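Local coordinates for protein 1H-3-hydroxy-4-oxoquinoline 2,4-dioxygenase (PDB 3IBT) that catalyses the cofactor-independent ring cleavage of 3-hydroxy-1H-quinolin-4-one by dioxygen, giving N-formylanthranilate and carbon monoxide on an alpha/beta-hydrolase fold, at residues Phe150-Glu155 against Tyr212-Ser217; Gly241-His244 against Leu248-Pro251; Asp219-Gln224 against Pro236-Gly241. All coordinates share one frame; numbering follows the deposited sequence.

How the interactions relate
Interaction 1 is a surface contact between helix 142-154 and the loop after strand 207-212, whereas interactions 2 and 3 are partly buried. Interactions 1 and 2 hold Trp-153 and His-244 of the probable active site; interaction 3 packs helix 218-230 on strand 234-238 within the last beta-alpha-beta unit and is mainly side-chain packing, while interaction 2 rests on a carboxylate held by backbone N-H groups. Gly-241 is common to interactions 2 and 3. Interaction 1 joins interaction 2 through the salt bridge of Glu-155 with Arg-242, and meets interaction 3 through probable backbone hydrogen bonds of Tyr-212 with Arg-237 and Ile-239.

Interaction 1 (Phe150-Glu155 against Tyr212-Ser217); sequences FDEWAE and YSQPLS
Gln-214 reaches across to the C-terminal end of helix 142-154, where its amide group lies against the backbone of Glu-152 and Trp-153. The polar part of the contact centres on the carbonyl of Trp-153, whose O is 3.1 Å from the modelled OE1 of Gln-214 and probably also accepts from the backbone N of His-244. Two acceptors would face each other here, so the amide is probably turned over in the model, and with the group reversed the approach may be a hydrogen bond. The extended chain of Gln-214 beyond CG (chi2 -179°) carries the amide this far.

The aromatic part is an edge contact: the amide comes up to CD1 of Trp-153 near the plane of the indole, the two flat groups inclined at 41°. The side chain of Trp-153 leaves the backbone away from the loop; CG beside the backbone N (chi1 -72°) then places the indole so that one edge meets the amide and the ring stacks on His-244. CG of Glu-152 comes alongside the amide.

Apolar and charged contacts combine at Glu-155, the residue that leaves the helix with positive phi. Its CG lies 3.7 Å from CD1 of Leu-216, the centre of an inverse gamma turn, while its carboxylate forms a salt bridge with Arg-242.

Behind Gln-214 the chain turns at a cis peptide before Pro-215, and the loop is held by Asp-120, whose OD1 accepts hydrogen bonds from the backbone N of both Ser-213 and Gln-214. As in related enzymes, Asp-120 probably raises the basicity of His-244, and Trp-153 probably contributes to the substrate site. The contact therefore belongs to the edge of an alpha/beta-hydrolase active site, where a helix from the insertion between strands 115-119 and 207-212 meets the loop after the latter.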
# COMPACT_ATOMS: atom_id res chain seq x y z
N PHE A 150 0.77 -14.50 7.12
CA PHE A 150 2.22 -14.49 7.32
C PHE A 150 2.88 -15.68 6.65
O PHE A 150 3.81 -15.50 5.88
CB PHE A 150 2.59 -14.52 8.78
CG PHE A 150 2.27 -13.25 9.54
CD1 PHE A 150 1.84 -12.09 8.90
CD2 PHE A 150 2.46 -13.20 10.93
CE1 PHE A 150 1.57 -10.92 9.63
CE2 PHE A 150 2.20 -12.04 11.65
CZ PHE A 150 1.76 -10.90 11.00
N ASP A 151 2.40 -16.88 6.96
CA ASP A 151 3.00 -18.10 6.42
C ASP A 151 3.06 -17.97 4.90
O ASP A 151 4.06 -18.34 4.25
CB ASP A 151 2.17 -19.34 6.82
CG ASP A 151 2.31 -19.70 8.32
OD1 ASP A 151 3.35 -20.28 8.71
OD2 ASP A 151 1.37 -19.45 9.11
N GLU A 152 2.00 -17.39 4.34
CA GLU A 152 1.88 -17.18 2.91
C GLU A 152 2.80 -16.07 2.44
O GLU A 152 3.78 -16.31 1.72
CB GLU A 152 0.44 -16.87 2.55
CG GLU A 152 0.26 -16.56 1.05
CD GLU A 152 -1.19 -16.29 0.68
OE1 GLU A 152 -2.07 -17.12 1.03
OE2 GLU A 152 -1.46 -15.24 0.04
N TRP A 153 2.49 -14.84 2.84
CA TRP A 153 3.31 -13.68 2.54
C TRP A 153 4.83 -13.92 2.63
O TRP A 153 5.61 -13.44 1.76
CB TRP A 153 2.89 -12.54 3.46
CG TRP A 153 1.53 -11.95 3.11
CD1 TRP A 153 0.83 -12.15 1.94
CD2 TRP A 153 0.74 -11.05 3.89
NE1 TRP A 153 -0.34 -11.44 1.95
CE2 TRP A 153 -0.43 -10.75 3.14
CE3 TRP A 153 0.91 -10.46 5.15
CZ2 TRP A 153 -1.44 -9.90 3.61
CZ3 TRP A 153 -0.09 -9.61 5.62
CH2 TRP A 153 -1.25 -9.34 4.85
N ALA A 154 5.25 -14.68 3.66
CA ALA A 154 6.68 -14.95 3.85
C ALA A 154 7.28 -15.94 2.87
O ALA A 154 8.45 -15.85 2.58
CB ALA A 154 6.97 -15.40 5.25
N GLU A 155 6.50 -16.90 2.40
CA GLU A 155 7.03 -18.05 1.65
C GLU A 155 8.33 -18.59 2.23
O GLU A 155 8.45 -18.65 3.44
CB GLU A 155 7.15 -17.72 0.18
CG GLU A 155 6.86 -18.93 -0.67
CD GLU A 155 8.03 -19.35 -1.53
OE1 GLU A 155 7.80 -20.08 -2.51
OE2 GLU A 155 9.18 -18.91 -1.27
N TYR A 212 5.25 -6.01 -8.17
CA TYR A 212 4.70 -7.14 -7.42
C TYR A 212 5.51 -8.40 -7.62
O TYR A 212 6.04 -8.66 -8.75
CB TYR A 212 3.28 -7.40 -7.88
CG TYR A 212 3.25 -8.16 -9.17
CD1 TYR A 212 3.13 -9.54 -9.19
CD2 TYR A 212 3.37 -7.51 -10.39
CE1 TYR A 212 3.14 -10.26 -10.39
CE2 TYR A 212 3.35 -8.22 -11.61
CZ TYR A 212 3.25 -9.60 -11.59
OH TYR A 212 3.25 -10.33 -12.75
N SER A 213 5.62 -9.20 -6.56
CA SER A 213 6.25 -10.52 -6.65
C SER A 213 5.26 -11.65 -6.42
O SER A 213 5.35 -12.72 -7.01
CB SER A 213 7.38 -10.61 -5.64
OG SER A 213 8.21 -9.46 -5.72
N GLN A 214 4.28 -11.39 -5.57
CA GLN A 214 3.31 -12.39 -5.12
C GLN A 214 1.90 -12.05 -5.64
O GLN A 214 1.60 -10.87 -5.93
CB GLN A 214 3.33 -12.40 -3.58
CG GLN A 214 3.30 -13.79 -3.12
CD GLN A 214 3.29 -13.92 -1.64
OE1 GLN A 214 4.35 -14.08 -1.03
NE2 GLN A 214 2.08 -13.93 -1.04
N PRO A 215 1.00 -13.02 -5.76
CA PRO A 215 1.02 -14.43 -5.55
C PRO A 215 1.89 -15.15 -6.61
O PRO A 215 2.06 -14.67 -7.75
CB PRO A 215 -0.45 -14.80 -5.67
CG PRO A 215 -1.05 -13.70 -6.43
CD PRO A 215 -0.33 -12.53 -6.15
N LEU A 216 2.46 -16.27 -6.18
CA LEU A 216 3.45 -16.93 -6.94
C LEU A 216 2.67 -17.79 -7.86
O LEU A 216 2.55 -18.99 -7.63
CB LEU A 216 4.37 -17.74 -6.04
CG LEU A 216 5.02 -16.88 -4.95
CD1 LEU A 216 5.85 -17.69 -4.01
CD2 LEU A 216 5.90 -15.91 -5.65
N SER A 217 2.12 -17.17 -8.89
CA SER A 217 1.28 -17.88 -9.84
C SER A 217 1.60 -17.48 -11.25
O SER A 217 1.45 -16.31 -11.63
CB SER A 217 -0.19 -17.58 -9.53
OG SER A 217 -1.05 -17.96 -10.60

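Interaction 2 (Gly241-His244 against Leu248-Pro251); sequences GRTH and LENP
Glu-249 turns its carboxylate onto the backbone of Arg-242 and Thr-243, a simple way of satisfying N-H groups in a loop without regular secondary structure. The clearest bond is from Arg-242 N to Glu-249 OE2, 3.3 Å and almost straight at 176°, received on the syn lone pair. The same N makes a weak, bent bond (127°) to Glu-249 OE1, and Thr-243 N gives one of 3.1 Å to that oxygen, whose position is less certain. An extended side chain, with CG opposite the backbone N (chi1 -166°), carries the carboxylate across. Thr-243 runs past it in the opposite direction, its CG2 3.9 Å from Glu-249 CB.

The guanidinium of Arg-242, whose salt bridge is with Glu-155, is directed elsewhere; NE makes a weak bond to Gly-241 O. Thr-243 OG1 has a weak partner in Thr-157 OG1. His-244, the presumed proton donor/acceptor, bonds weakly through ND1 to Asp-120 OD2.

The carboxylate thus ties the loop following strand 234-238 to the end of the short helix 246-249, just before helix 251-261. Helix 160-169 packs alongside, with Val-162 touching Thr-243, Leu-248 and Glu-249.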
# COMPACT_ATOMS: atom_id res chain seq x y z
N GLY A 241 10.65 -12.05 -6.63
CA GLY A 241 10.88 -12.34 -5.21
C GLY A 241 10.01 -13.53 -4.86
O GLY A 241 9.32 -14.05 -5.71
N ARG A 242 10.07 -13.97 -3.61
CA ARG A 242 9.19 -15.04 -3.17
C ARG A 242 8.21 -14.43 -2.18
O ARG A 242 7.26 -15.09 -1.74
CB ARG A 242 10.00 -16.17 -2.52
CG ARG A 242 11.34 -16.43 -3.18
CD ARG A 242 11.30 -17.52 -4.30
NE ARG A 242 10.22 -17.38 -5.30
CZ ARG A 242 9.22 -18.25 -5.45
NH1 ARG A 242 9.14 -19.34 -4.68
NH2 ARG A 242 8.29 -18.04 -6.37
N THR A 243 8.41 -13.15 -1.88
CA THR A 243 7.76 -12.45 -0.78
C THR A 243 6.66 -11.49 -1.23
O THR A 243 6.62 -11.07 -2.40
CB THR A 243 8.88 -11.69 -0.02
OG1 THR A 243 9.35 -12.52 1.02
CG2 THR A 243 8.50 -10.25 0.49
N HIS A 244 5.81 -11.11 -0.28
CA HIS A 244 4.75 -10.12 -0.48
C HIS A 244 5.22 -8.63 -0.39
O HIS A 244 4.46 -7.74 -0.78
CB HIS A 244 3.59 -10.45 0.49
CG HIS A 244 2.42 -9.50 0.48
ND1 HIS A 244 1.66 -9.25 -0.65
CD2 HIS A 244 1.83 -8.81 1.49
CE1 HIS A 244 0.67 -8.42 -0.34
NE2 HIS A 244 0.75 -8.14 0.95
N LEU A 248 10.88 -4.47 0.77
CA LEU A 248 11.78 -4.96 1.80
C LEU A 248 12.70 -5.96 1.20
O LEU A 248 13.90 -5.86 1.37
CB LEU A 248 10.99 -5.64 2.91
CG LEU A 248 10.27 -4.78 3.93
CD1 LEU A 248 9.49 -5.70 4.89
CD2 LEU A 248 11.26 -3.91 4.69
N GLU A 249 12.13 -6.94 0.50
CA GLU A 249 12.92 -8.00 -0.14
C GLU A 249 13.87 -7.50 -1.29
O GLU A 249 15.00 -7.99 -1.46
CB GLU A 249 12.01 -9.11 -0.65
CG GLU A 249 12.78 -10.36 -1.00
CD GLU A 249 11.90 -11.46 -1.62
OE1 GLU A 249 10.77 -11.13 -2.10
OE2 GLU A 249 12.34 -12.66 -1.61
N ASN A 250 13.40 -6.55 -2.08
CA ASN A 250 14.18 -6.14 -3.21
C ASN A 250 14.21 -4.64 -3.40
O ASN A 250 13.78 -4.15 -4.44
CB ASN A 250 13.72 -6.84 -4.47
CG ASN A 250 14.24 -8.28 -4.57
OD1 ASN A 250 15.44 -8.56 -4.42
ND2 ASN A 250 13.31 -9.21 -4.82
N PRO A 251 14.76 -3.91 -2.42
CA PRO A 251 14.68 -2.46 -2.53
C PRO A 251 15.38 -1.94 -3.78
O PRO A 251 14.84 -1.03 -4.39
CB PRO A 251 15.35 -1.94 -1.24
CG PRO A 251 16.17 -3.08 -0.76
CD PRO A 251 15.51 -4.35 -1.22

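Interaction 3 (Asp219-Gln224 against Pro236-Gly241); sequences DYRQLQ and PRHIPG
Arg-221 lays its CD over one face of the His-238 ring, a CH-pi contact with CD 4.1 Å from the ring centroid and only 18° off the normal. Two choices of torsion bring them together. Arg-221 sets CG beside its backbone N (chi1 -60°) and then runs extended to NE, while His-238 places its ring opposite the backbone N (chi1 -178°). The guanidinium ends up steeply inclined to the imidazole, 76° between planes, with Arg-221 NE 3.2 Å from His-238 NE2. On the opposite face of the ring lies Pro-240 N.

One helical turn on, Gln-224 and Pro-236 lie alongside one another, their side chains running antiparallel. Gln-224 CB meets Pro-236 CB at 3.8 Å, and the extended chain carries the amide past the same proline carbon. Its NE2 is hydrogen-bonded to ND1 of His-210 in strand 207-212, which holds the amide within the beta-alpha-beta unit formed with helix 218-230 and strand 234-238.

Polar residues thus pack largely through carbon: CD of Arg-221 lies over the imidazole, and CB of Gln-224 touches CB and CG of the proline ring. A positive guanidinium so near would probably disfavour protonation of His-238.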
# COMPACT_ATOMS: atom_id res chain seq x y z
N ASP A 219 -0.24 -18.26 -13.81
CA ASP A 219 -1.50 -17.74 -14.35
C ASP A 219 -1.66 -16.22 -14.14
O ASP A 219 -2.03 -15.49 -15.10
CB ASP A 219 -2.71 -18.45 -13.74
CG ASP A 219 -2.88 -19.89 -14.22
OD1 ASP A 219 -2.28 -20.31 -15.28
OD2 ASP A 219 -3.65 -20.62 -13.52
N TYR A 220 -1.40 -15.79 -12.89
CA TYR A 220 -1.53 -14.42 -12.42
C TYR A 220 -0.59 -13.49 -13.14
O TYR A 220 -0.97 -12.39 -13.53
CB TYR A 220 -1.23 -14.36 -10.91
CG TYR A 220 -1.57 -13.05 -10.20
CD1 TYR A 220 -2.88 -12.81 -9.74
CD2 TYR A 220 -0.60 -12.07 -9.94
CE1 TYR A 220 -3.22 -11.63 -9.05
CE2 TYR A 220 -0.93 -10.86 -9.25
CZ TYR A 220 -2.25 -10.66 -8.82
OH TYR A 220 -2.61 -9.51 -8.17
N ARG A 221 0.66 -13.91 -13.28
CA ARG A 221 1.61 -13.11 -14.02
C ARG A 221 1.08 -12.93 -15.44
O ARG A 221 1.13 -11.84 -15.98
CB ARG A 221 2.98 -13.78 -14.02
CG ARG A 221 3.57 -13.99 -12.61
CD ARG A 221 4.89 -14.74 -12.70
NE ARG A 221 5.36 -15.14 -11.39
CZ ARG A 221 5.28 -16.38 -10.91
NH1 ARG A 221 4.73 -17.34 -11.66
NH2 ARG A 221 5.73 -16.69 -9.69
N GLN A 222 0.53 -14.00 -16.03
CA GLN A 222 -0.04 -13.95 -17.36
C GLN A 222 -1.30 -13.07 -17.44
O GLN A 222 -1.54 -12.36 -18.43
CB GLN A 222 -0.39 -15.37 -17.76
CG GLN A 222 -0.64 -15.57 -19.21
CD GLN A 222 0.39 -14.92 -20.09
OE1 GLN A 222 0.05 -14.07 -20.89
NE2 GLN A 222 1.65 -15.31 -19.95
N LEU A 223 -2.13 -13.12 -16.41
CA LEU A 223 -3.31 -12.28 -16.35
C LEU A 223 -2.94 -10.80 -16.49
O LEU A 223 -3.71 -10.03 -17.04
CB LEU A 223 -4.04 -12.48 -15.01
CG LEU A 223 -5.24 -11.56 -14.77
CD1 LEU A 223 -6.51 -12.24 -15.26
CD2 LEU A 223 -5.39 -11.03 -13.30
N GLN A 224 -1.78 -10.38 -15.99
CA GLN A 224 -1.52 -8.95 -16.03
C GLN A 224 -0.98 -8.60 -17.39
O GLN A 224 -1.37 -7.58 -17.99
CB GLN A 224 -0.61 -8.45 -14.90
CG GLN A 224 -1.28 -8.54 -13.53
CD GLN A 224 -0.36 -8.04 -12.40
OE1 GLN A 224 0.28 -8.82 -11.71
NE2 GLN A 224 -0.26 -6.71 -12.25
N PRO A 236 2.26 -3.55 -15.58
CA PRO A 236 2.74 -4.46 -14.55
C PRO A 236 4.29 -4.51 -14.59
O PRO A 236 4.89 -4.32 -15.65
CB PRO A 236 2.15 -5.79 -14.96
CG PRO A 236 1.77 -5.65 -16.39
CD PRO A 236 1.70 -4.24 -16.76
N ARG A 237 4.93 -4.70 -13.45
CA ARG A 237 6.37 -4.99 -13.39
C ARG A 237 6.53 -6.06 -12.31
O ARG A 237 6.31 -5.76 -11.14
CB ARG A 237 7.15 -3.74 -12.98
CG ARG A 237 8.01 -3.10 -14.03
CD ARG A 237 8.07 -1.57 -13.84
NE ARG A 237 8.13 -0.90 -15.15
CZ ARG A 237 7.08 -0.72 -15.98
NH1 ARG A 237 5.85 -1.12 -15.66
NH2 ARG A 237 7.25 -0.14 -17.16
N HIS A 238 6.82 -7.30 -12.71
CA HIS A 238 7.15 -8.42 -11.80
C HIS A 238 8.59 -8.38 -11.30
O HIS A 238 9.53 -8.55 -12.10
CB HIS A 238 7.00 -9.73 -12.58
CG HIS A 238 7.25 -10.98 -11.78
ND1 HIS A 238 8.22 -11.89 -12.12
CD2 HIS A 238 6.61 -11.51 -10.70
CE1 HIS A 238 8.20 -12.90 -11.26
NE2 HIS A 238 7.24 -12.69 -10.39
N ILE A 239 8.80 -8.16 -10.00
CA ILE A 239 10.12 -8.47 -9.42
C ILE A 239 10.10 -9.96 -9.01
O ILE A 239 9.16 -10.38 -8.35
CB ILE A 239 10.42 -7.62 -8.18
CG1 ILE A 239 9.87 -6.20 -8.32
CG2 ILE A 239 11.90 -7.56 -7.91
CD1 ILE A 239 10.44 -5.36 -9.47
N PRO A 240 11.07 -10.78 -9.47
CA PRO A 240 11.04 -12.18 -9.03
C PRO A 240 11.49 -12.42 -7.57
O PRO A 240 12.58 -12.91 -7.31
CB PRO A 240 11.96 -12.90 -10.03
CG PRO A 240 12.60 -11.87 -10.82
CD PRO A 240 12.16 -10.51 -10.40
N GLY A 241 10.65 -12.05 -6.63
CA GLY A 241 10.88 -12.34 -5.21
C GLY A 241 10.01 -13.53 -4.86
O GLY A 241 9.32 -14.05 -5.71